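Local coordinates for putative pore-forming toxin (Bacteroides vulgatus ATCC 8482, PDB 3KOG), which is of unconfirmed function but may act as a pore-forming toxin, at residues A17-T22 / G86-T91; V25-T30 / A64-M69; L55-I60 / S74-A79. All coordinates share one frame; numbering follows the deposited sequence. Where two conformers were deposited one is given.

Interaction 1 of 3, residues A17-T22 / G86-T91; sequences AKFIIT and GAKEVT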
loop_
_atom_site.group_PDB
_atom_site.type_symbol
_atom_site.label_atom_id
_atom_site.label_comp_id
_atom_site.label_asym_id
_atom_site.label_seq_id
_atom_site.Cartn_x
_atom_site.Cartn_y
_atom_site.Cartn_z
ATOM N N ALA A 17 -7.073 7.671 10.391
ATOM C CA ALA A 17 -6.710 6.887 9.224
ATOM C C ALA A 17 -5.390 6.194 9.513
ATOM O O ALA A 17 -4.593 6.650 10.333
ATOM C CB ALA A 17 -6.532 7.786 7.964
ATOM N N LYS A 18 -5.137 5.109 8.817
ATOM C CA LYS A 18 -3.887 4.351 9.013
ATOM C C LYS A 18 -3.442 3.748 7.746
ATOM O O LYS A 18 -4.244 3.243 6.974
ATOM C CB LYS A 18 -4.033 3.320 10.104
ATOM C CG LYS A 18 -2.738 2.523 10.365
ATOM C CD LYS A 18 -2.944 1.442 11.446
ATOM C CE LYS A 18 -3.013 1.997 12.855
ATOM N NZ LYS A 18 -3.095 0.745 13.732
ATOM N N PHE A 19 -2.118 3.771 7.523
ATOM C CA PHE A 19 -1.536 3.223 6.321
ATOM C C PHE A 19 -0.221 2.553 6.681
ATOM O O PHE A 19 0.567 3.147 7.434
ATOM C CB PHE A 19 -1.330 4.286 5.267
ATOM C CG PHE A 19 -1.088 3.715 3.892
ATOM C CD1 PHE A 19 -2.155 3.367 3.085
ATOM C CD2 PHE A 19 0.181 3.541 3.434
ATOM C CE1 PHE A 19 -1.958 2.841 1.854
ATOM C CE2 PHE A 19 0.419 3.003 2.182
ATOM C CZ PHE A 19 -0.700 2.645 1.383
ATOM N N ILE A 20 -0.057 1.301 6.234
ATOM C CA ILE A 20 1.153 0.501 6.496
ATOM C C ILE A 20 1.935 0.254 5.238
ATOM O O ILE A 20 1.406 -0.233 4.242
ATOM C CB ILE A 20 0.785 -0.806 7.194
ATOM C CG1 ILE A 20 0.084 -0.483 8.538
ATOM C CG2 ILE A 20 2.026 -1.690 7.443
ATOM C CD1 ILE A 20 -0.594 -1.718 9.188
ATOM N N ILE A 21 3.214 0.598 5.278
ATOM C CA ILE A 21 4.138 0.305 4.228
ATOM C C ILE A 21 5.054 -0.845 4.623
ATOM O O ILE A 21 5.711 -0.818 5.703
ATOM C CB ILE A 21 5.056 1.566 3.938
ATOM C CG1 ILE A 21 4.245 2.734 3.357
ATOM C CG2 ILE A 21 6.240 1.144 2.940
ATOM C CD1 ILE A 21 4.996 4.116 3.468
ATOM N N THR A 22 5.097 -1.862 3.790
ATOM C CA THR A 22 5.904 -3.048 4.050
ATOM C C THR A 22 7.018 -3.201 3.010
ATOM O O THR A 22 6.785 -3.617 1.881
ATOM C CB THR A 22 5.026 -4.326 4.098
ATOM O OG1 THR A 22 4.007 -4.180 5.115
ATOM C CG2 THR A 22 5.866 -5.555 4.394
ATOM N N GLY A 86 -5.295 1.400 4.830
ATOM C CA GLY A 86 -4.636 0.840 3.670
ATOM C C GLY A 86 -3.252 0.285 3.984
ATOM O O GLY A 86 -2.693 0.560 5.050
ATOM N N ALA A 87 -2.724 -0.515 3.054
ATOM C CA ALA A 87 -1.384 -1.033 3.188
ATOM C C ALA A 87 -0.826 -1.232 1.772
ATOM O O ALA A 87 -1.594 -1.562 0.863
ATOM C CB ALA A 87 -1.401 -2.369 3.952
ATOM N N LYS A 88 0.500 -1.158 1.621
ATOM C CA LYS A 88 1.150 -1.352 0.301
ATOM C C LYS A 88 2.520 -1.932 0.589
ATOM O O LYS A 88 3.178 -1.487 1.546
ATOM C CB LYS A 88 1.349 0.027 -0.359
ATOM C CG LYS A 88 1.326 0.048 -1.876
ATOM C CD LYS A 88 1.710 1.454 -2.440
ATOM C CE LYS A 88 1.060 2.696 -1.752
ATOM N NZ LYS A 88 0.710 3.874 -2.634
ATOM N N GLU A 89 2.945 -2.874 -0.220
ATOM C CA GLU A 89 4.320 -3.369 -0.209
ATOM C C GLU A 89 5.186 -2.530 -1.103
ATOM O O GLU A 89 4.686 -1.982 -2.094
ATOM C CB GLU A 89 4.385 -4.823 -0.722
ATOM C CG GLU A 89 3.815 -5.785 0.240
ATOM C CD GLU A 89 4.130 -7.250 -0.109
ATOM O OE1 GLU A 89 4.396 -7.549 -1.291
ATOM O OE2 GLU A 89 4.101 -8.089 0.837
ATOM N N VAL A 90 6.466 -2.392 -0.770
ATOM C CA VAL A 90 7.374 -1.695 -1.665
ATOM C C VAL A 90 8.625 -2.524 -1.798
ATOM O O VAL A 90 9.195 -2.982 -0.792
ATOM C CB VAL A 90 7.722 -0.277 -1.162
ATOM C CG1 VAL A 90 8.363 -0.311 0.220
ATOM C CG2 VAL A 90 8.593 0.506 -2.223
ATOM N N THR A 91 9.036 -2.727 -3.040
ATOM C CA THR A 91 10.221 -3.525 -3.360
ATOM C C THR A 91 11.443 -2.589 -3.438
ATOM O O THR A 91 11.408 -1.539 -4.134
ATOM C CB THR A 91 10.035 -4.236 -4.704
ATOM O OG1 THR A 91 8.943 -5.165 -4.611
ATOM C CG2 THR A 91 11.310 -5.008 -5.167
#

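Interaction 2 of 3, residues V25-T30 / A64-M69; sequences VIDATT and AKYKGM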
loop_
_atom_site.group_PDB
_atom_site.type_symbol
_atom_site.label_atom_id
_atom_site.label_comp_id
_atom_site.label_asym_id
_atom_site.label_seq_id
_atom_site.Cartn_x
_atom_site.Cartn_y
_atom_site.Cartn_z
ATOM N N VAL A 25 13.032 -6.477 0.535
ATOM C CA VAL A 25 14.381 -6.177 -0.007
ATOM C C VAL A 25 14.863 -7.406 -0.785
ATOM O O VAL A 25 14.954 -8.529 -0.213
ATOM C CB VAL A 25 15.422 -5.826 1.091
ATOM C CG1 VAL A 25 16.785 -5.411 0.461
ATOM C CG2 VAL A 25 14.872 -4.706 2.023
ATOM N N ILE A 26 15.192 -7.185 -2.056
ATOM C CA ILE A 26 15.627 -8.253 -2.952
ATOM C C ILE A 26 17.078 -8.069 -3.355
ATOM O O ILE A 26 17.482 -7.019 -3.876
ATOM C CB ILE A 26 14.767 -8.328 -4.242
ATOM C CG1 ILE A 26 13.304 -8.521 -3.908
ATOM C CG2 ILE A 26 15.296 -9.428 -5.248
ATOM C CD1 ILE A 26 12.943 -9.779 -3.050
ATOM N N ASP A 27 17.864 -9.110 -3.134
ATOM C CA ASP A 27 19.200 -9.121 -3.594
ATOM C C ASP A 27 19.170 -9.619 -5.050
ATOM O O ASP A 27 18.911 -10.782 -5.290
ATOM C CB ASP A 27 20.009 -10.064 -2.723
ATOM C CG ASP A 27 21.418 -10.229 -3.188
ATOM O OD1 ASP A 27 21.882 -9.596 -4.159
ATOM O OD2 ASP A 27 22.096 -11.021 -2.535
ATOM N N ALA A 28 19.443 -8.728 -5.967
ATOM C CA ALA A 28 19.294 -8.970 -7.413
ATOM C C ALA A 28 20.327 -9.940 -7.912
ATOM O O ALA A 28 20.165 -10.545 -8.999
ATOM C CB ALA A 28 19.412 -7.627 -8.179
ATOM N N THR A 29 21.414 -10.078 -7.169
ATOM C CA THR A 29 22.473 -10.903 -7.663
ATOM C C THR A 29 22.063 -12.355 -7.596
ATOM O O THR A 29 22.491 -13.182 -8.414
ATOM C CB THR A 29 23.823 -10.572 -6.992
ATOM O OG1 THR A 29 23.728 -10.782 -5.608
ATOM C CG2 THR A 29 24.172 -9.057 -7.283
ATOM N N THR A 30 21.161 -12.665 -6.696
ATOM C CA THR A 30 20.707 -14.003 -6.577
ATOM C C THR A 30 19.197 -14.213 -6.697
ATOM O O THR A 30 18.736 -15.341 -6.846
ATOM C CB THR A 30 21.270 -14.533 -5.274
ATOM O OG1 THR A 30 21.029 -15.930 -5.188
ATOM C CG2 THR A 30 20.696 -13.807 -4.106
ATOM N N ALA A 64 17.786 0.459 1.962
ATOM C CA ALA A 64 18.252 -0.827 2.503
ATOM C C ALA A 64 19.724 -1.039 2.217
ATOM O O ALA A 64 20.224 -0.532 1.223
ATOM C CB ALA A 64 17.429 -1.955 1.889
ATOM N N LYS A 65 20.414 -1.781 3.082
ATOM C CA LYS A 65 21.857 -2.049 2.959
ATOM C C LYS A 65 22.039 -3.516 3.321
ATOM O O LYS A 65 21.467 -3.981 4.323
ATOM C CB LYS A 65 22.727 -1.241 3.955
ATOM C CG LYS A 65 22.807 0.259 3.778
ATOM C CD LYS A 65 23.901 0.846 4.754
ATOM N N TYR A 66 22.793 -4.226 2.478
ATOM C CA TYR A 66 23.087 -5.621 2.630
ATOM C C TYR A 66 24.329 -5.980 1.813
ATOM O O TYR A 66 24.393 -5.758 0.589
ATOM C CB TYR A 66 21.865 -6.461 2.234
ATOM C CG TYR A 66 22.039 -7.967 2.259
ATOM C CD1 TYR A 66 21.894 -8.690 3.425
ATOM C CD2 TYR A 66 22.363 -8.639 1.096
ATOM C CE1 TYR A 66 22.059 -10.062 3.443
ATOM C CE2 TYR A 66 22.498 -9.983 1.089
ATOM C CZ TYR A 66 22.339 -10.684 2.242
ATOM O OH TYR A 66 22.537 -11.996 2.148
ATOM N N LYS A 67 25.309 -6.549 2.506
ATOM C CA LYS A 67 26.586 -6.953 1.915
ATOM C C LYS A 67 27.212 -5.851 1.081
ATOM O O LYS A 67 27.703 -6.090 -0.036
ATOM C CB LYS A 67 26.395 -8.242 1.117
ATOM C CG LYS A 67 26.094 -9.382 2.057
ATOM C CD LYS A 67 26.014 -10.711 1.380
ATOM C CE LYS A 67 26.021 -11.783 2.430
ATOM N NZ LYS A 67 25.845 -13.095 1.842
ATOM N N GLY A 68 27.197 -4.631 1.620
ATOM C CA GLY A 68 27.820 -3.513 0.893
ATOM C C GLY A 68 27.006 -2.951 -0.279
ATOM O O GLY A 68 27.439 -1.995 -0.896
HETATM N N MSE A 69 25.854 -3.549 -0.603
HETATM C CA MSE A 69 24.971 -3.022 -1.619
HETATM C C MSE A 69 23.942 -2.100 -0.925
HETATM O O MSE A 69 23.512 -2.392 0.183
HETATM C CB MSE A 69 24.260 -4.162 -2.345
HETATM C CG MSE A 69 25.156 -4.998 -3.370
HETATM SE SE MSE A 69 24.157 -6.484 -3.938
HETATM C CE MSE A 69 24.067 -7.563 -2.365
HETATM O O HOH W 1 22.224 -12.897 -0.547
#

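Interaction 3 of 3, residues L55-I60 / S74-A79; sequences LASESI and SVTIPA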
loop_
_atom_site.group_PDB
_atom_site.type_symbol
_atom_site.label_atom_id
_atom_site.label_comp_id
_atom_site.label_asym_id
_atom_site.label_seq_id
_atom_site.Cartn_x
_atom_site.Cartn_y
_atom_site.Cartn_z
ATOM N N LEU A 55 -4.920 11.614 7.127
ATOM C CA LEU A 55 -3.536 11.475 6.724
ATOM C C LEU A 55 -3.329 12.183 5.403
ATOM O O LEU A 55 -4.041 11.890 4.436
ATOM C CB LEU A 55 -3.269 10.012 6.520
ATOM C CG LEU A 55 -1.879 9.488 6.546
ATOM C CD1 LEU A 55 -1.059 9.877 7.786
ATOM C CD2 LEU A 55 -2.007 7.909 6.463
ATOM N N ALA A 56 -2.307 13.052 5.340
ATOM C CA ALA A 56 -2.004 13.761 4.079
ATOM C C ALA A 56 -1.223 12.840 3.203
ATOM O O ALA A 56 -0.445 12.051 3.725
ATOM C CB ALA A 56 -1.153 15.008 4.363
ATOM N N SER A 57 -1.415 12.932 1.883
ATOM C CA SER A 57 -0.615 12.215 0.960
ATOM C C SER A 57 0.840 12.667 1.161
ATOM O O SER A 57 1.123 13.862 1.259
ATOM C CB SER A 57 -1.040 12.428 -0.468
ATOM O OG SER A 57 -0.288 11.593 -1.293
ATOM N N GLU A 58 1.746 11.694 1.249
ATOM C CA GLU A 58 3.165 11.963 1.533
ATOM C C GLU A 58 4.032 10.844 0.969
ATOM O O GLU A 58 3.648 9.683 0.982
ATOM C CB GLU A 58 3.307 12.052 3.056
ATOM C CG GLU A 58 4.615 11.981 3.615
ATOM C CD GLU A 58 4.616 12.108 5.151
ATOM O OE1 GLU A 58 3.674 11.623 5.806
ATOM O OE2 GLU A 58 5.600 12.634 5.662
ATOM N N SER A 59 5.228 11.234 0.516
ATOM C CA SER A 59 6.212 10.332 -0.048
ATOM C C SER A 59 7.244 9.943 0.987
ATOM O O SER A 59 7.878 10.815 1.605
ATOM C CB SER A 59 6.934 10.971 -1.237
ATOM O OG SER A 59 7.783 10.008 -1.850
ATOM N N ILE A 60 7.412 8.638 1.171
ATOM C CA ILE A 60 8.379 8.058 2.134
ATOM C C ILE A 60 9.450 7.358 1.295
ATOM O O ILE A 60 9.104 6.636 0.359
ATOM C CB ILE A 60 7.700 6.967 3.008
ATOM C CG1 ILE A 60 6.443 7.528 3.729
ATOM C CG2 ILE A 60 8.705 6.329 4.016
ATOM C CD1 ILE A 60 6.752 8.743 4.636
ATOM N N SER A 74 10.790 4.721 -3.279
ATOM C CA SER A 74 9.835 5.626 -2.695
ATOM C C SER A 74 8.411 5.066 -2.819
ATOM O O SER A 74 8.097 4.302 -3.760
ATOM C CB SER A 74 9.993 6.989 -3.344
ATOM O OG SER A 74 11.276 7.510 -3.046
ATOM N N VAL A 75 7.574 5.407 -1.854
ATOM C CA VAL A 75 6.188 5.020 -1.848
ATOM C C VAL A 75 5.346 6.242 -1.435
ATOM O O VAL A 75 5.677 7.007 -0.514
ATOM C CB VAL A 75 5.946 3.834 -0.911
ATOM C CG1 VAL A 75 6.363 4.192 0.479
ATOM C CG2 VAL A 75 4.498 3.436 -0.943
ATOM N N THR A 76 4.267 6.445 -2.156
ATOM C CA THR A 76 3.364 7.596 -1.846
ATOM C C THR A 76 2.232 7.021 -0.986
ATOM O O THR A 76 1.511 6.117 -1.411
ATOM C CB THR A 76 2.853 8.252 -3.142
ATOM O OG1 THR A 76 3.963 8.821 -3.800
ATOM C CG2 THR A 76 1.783 9.396 -2.810
ATOM N N ILE A 77 2.148 7.444 0.251
ATOM C CA ILE A 77 0.961 7.211 1.086
ATOM C C ILE A 77 -0.159 8.050 0.477
ATOM O O ILE A 77 0.006 9.280 0.242
ATOM C CB ILE A 77 1.227 7.686 2.570
ATOM C CG1 ILE A 77 2.378 6.937 3.219
ATOM C CG2 ILE A 77 -0.055 7.632 3.471
ATOM C CD1 ILE A 77 2.870 7.632 4.534
ATOM N N PRO A 78 -1.340 7.441 0.223
ATOM C CA PRO A 78 -2.458 8.213 -0.253
ATOM C C PRO A 78 -3.065 9.108 0.833
ATOM O O PRO A 78 -2.936 8.817 2.011
ATOM C CB PRO A 78 -3.454 7.149 -0.672
ATOM C CG PRO A 78 -3.196 6.002 0.366
ATOM C CD PRO A 78 -1.708 6.034 0.555
ATOM N N ALA A 79 -3.768 10.164 0.404
ATOM C CA ALA A 79 -4.532 10.991 1.303
ATOM C C ALA A 79 -5.711 10.168 1.816
ATOM O O ALA A 79 -6.431 9.580 1.011
ATOM C CB ALA A 79 -5.036 12.244 0.555
HETATM O O HOH W 2 6.487 8.518 -3.859
#

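Interaction 1 of 3, residues A17-T22 / G86-T91
Phe19 lays its ring across the backbone of Gly86 and Ala87 on the neighbouring strand, and its far rim meets Lys88. Its chi1 (-164°) sets CG anti to the backbone N, and the ring beyond it lies against the Gly86-Ala87 backbone. Ala87 CA lies over one ring face, displaced toward the rim. Gly86 has no side chain, so the ring lies directly against its backbone, with Phe19 CD1 3.4 Å from Gly86 C. The side chain of Lys88 crosses Phe19 obliquely: its CE sits near the ring plane, 3.6 Å from CZ, and CB touches the same rim. A bend at chi3 places CE there; a further bend at chi4 leads NZ to a hydrogen bond with Thr76 O, outside the two segments. Farther along, Ile21 CG2 meets Val90 CG1 at 3.7 Å, with Val90 CG1 held between its own backbone N and carbonyl carbon (chi1 59°). The other side of the sheet carries Ile20, Ala87, Thr22 and Glu89; there Ile20 CB and Ala87 CB lie 4.2 Å apart, and Glu89 forms a salt bridge with Arg164.

The strand segments themselves run parallel, their short axes 13° apart. Five backbone hydrogen bonds join them, from Gly86 N to Lys18 O (3.0 Å) through to Val90 N to Thr22 O (2.9 Å). Ile21 also packs on Val75 and Ile77 of strand 69-77, placing this side within an apolar layer between two sheets. The chemistry is therefore two-sided: the backbone ladder fixes the register, the Phe19 and Ile21 side is apolar and uses the aliphatic part of Lys88 while its ammonium reaches a carbonyl, and the Glu89 side supports charge pairing.

Interaction 2 of 3, residues V25-T30 / A64-M69
Val25 and Ala64 face each other with their CA atoms 7.1 Å apart, widening to 8.1 Å between Asp27 and Tyr66, so the end of strand 18-27 and the tip of the hairpin in the other sheet meet through side chains; a type I' turn from Tyr66 to Met69 connects the hairpin strands 58-66 and 69-77. Both methyls of Val25 straddle Ala64 CB, CG1 and CG2 each 3.8 Å from it. Toward the turn, the carboxylate of Asp27 is inserted beside Tyr66 and Met69, a selenomethionine. Its CG is anti to the backbone N (chi1 176°), and OD2 approaches the edge of the Tyr66 ring near CE2, carboxylate and ring planes 62° apart. Met69 crosses Asp27 at about a right angle; its chain bends at chi3, and CE rests 3.5 Å from Asp27 OD1.

OD1 takes two bonds from one face of the carboxylate. Thr29 OG1 donates at 2.6 Å on the syn side, and Thr29 N donates at 3.1 Å from above the plane, forming an Asx turn. A water donates to Asp27 OD2 at 2.7 Å and also bonds Tyr66 OH. The buried carboxylate is thus satisfied by its own turn and by a bridging water, which would tend to stabilise its charge beside the apolar Met69 methyl and couple the two turns.

Interaction 3 of 3, residues L55-I60 / S74-A79
Ile77 meets the segment 55-60 through both apolar branches, CD1 on the strand at Ile60 and CG2 on Leu55 in the loop before it, and through its backbone. Of the apolar contacts, CG2 lies 3.6 Å from Leu55 CD2, the two side chains crossing at about a right angle, and CD1 reaches Ile60 CG1 at 3.7 Å. Ile77 CG1 is anti to the carbonyl carbon (chi1 -61°), and CG2, anti to the backbone N, is the branch that meets Leu55. Val75 CG1 adds a looser contact with Ile60 CB. Ile60 and Ile77 also pack against Tyr49, while Leu55 rests on Phe19.

The polar contacts begin with the backbone. Glu58 with Ile77 and Ile60 with Val75 are hydrogen-bonded pairs, and Ser59 with Thr76 is the non-hydrogen-bonded pair between them. Ile60 N donates to Val75 O in a nearly straight bond (2.9 Å, 173°). At the strand end Ile77 O accepts twice, from Glu58 N at 3.1 Å and from Ser57 OG at 2.8 Å. Ser57 holds OG anti to its backbone N (chi1 -174°), and that hydroxyl also lies 3.4 Å from Thr76 CG2.

One side of this antiparallel pair is mainly apolar, though it also carries Glu58, and the other has Ser59 and Thr76; it forms the open end of the hairpin of strands 58-66 and 69-77. The apolar side faces strand 18-27, as expected for one layer of a beta sandwich, consistent with the transthyretin-like clan of the region.

Interactions 1 and 3 lie in two sheets that pack face to face, with Phe19 CE1 3.5 Å from Pro78 CD. Interaction 1, near the centre of the chain, is a parallel pairing, whereas interaction 3 is an antiparallel hairpin pairing with one solvent-exposed side. Interaction 2 draws on strand 18-27, as interaction 1 does, and on strand 58-66, as interaction 3 does. Its centre is about 22 Å from that of interaction 1; though distal, it is a buried contact, against partly buried ones in 1 and 3, and it relies on side chains and a bridging water, not a backbone ladder. Residues 17-22 and 25-30 thus contact different partners along one strand.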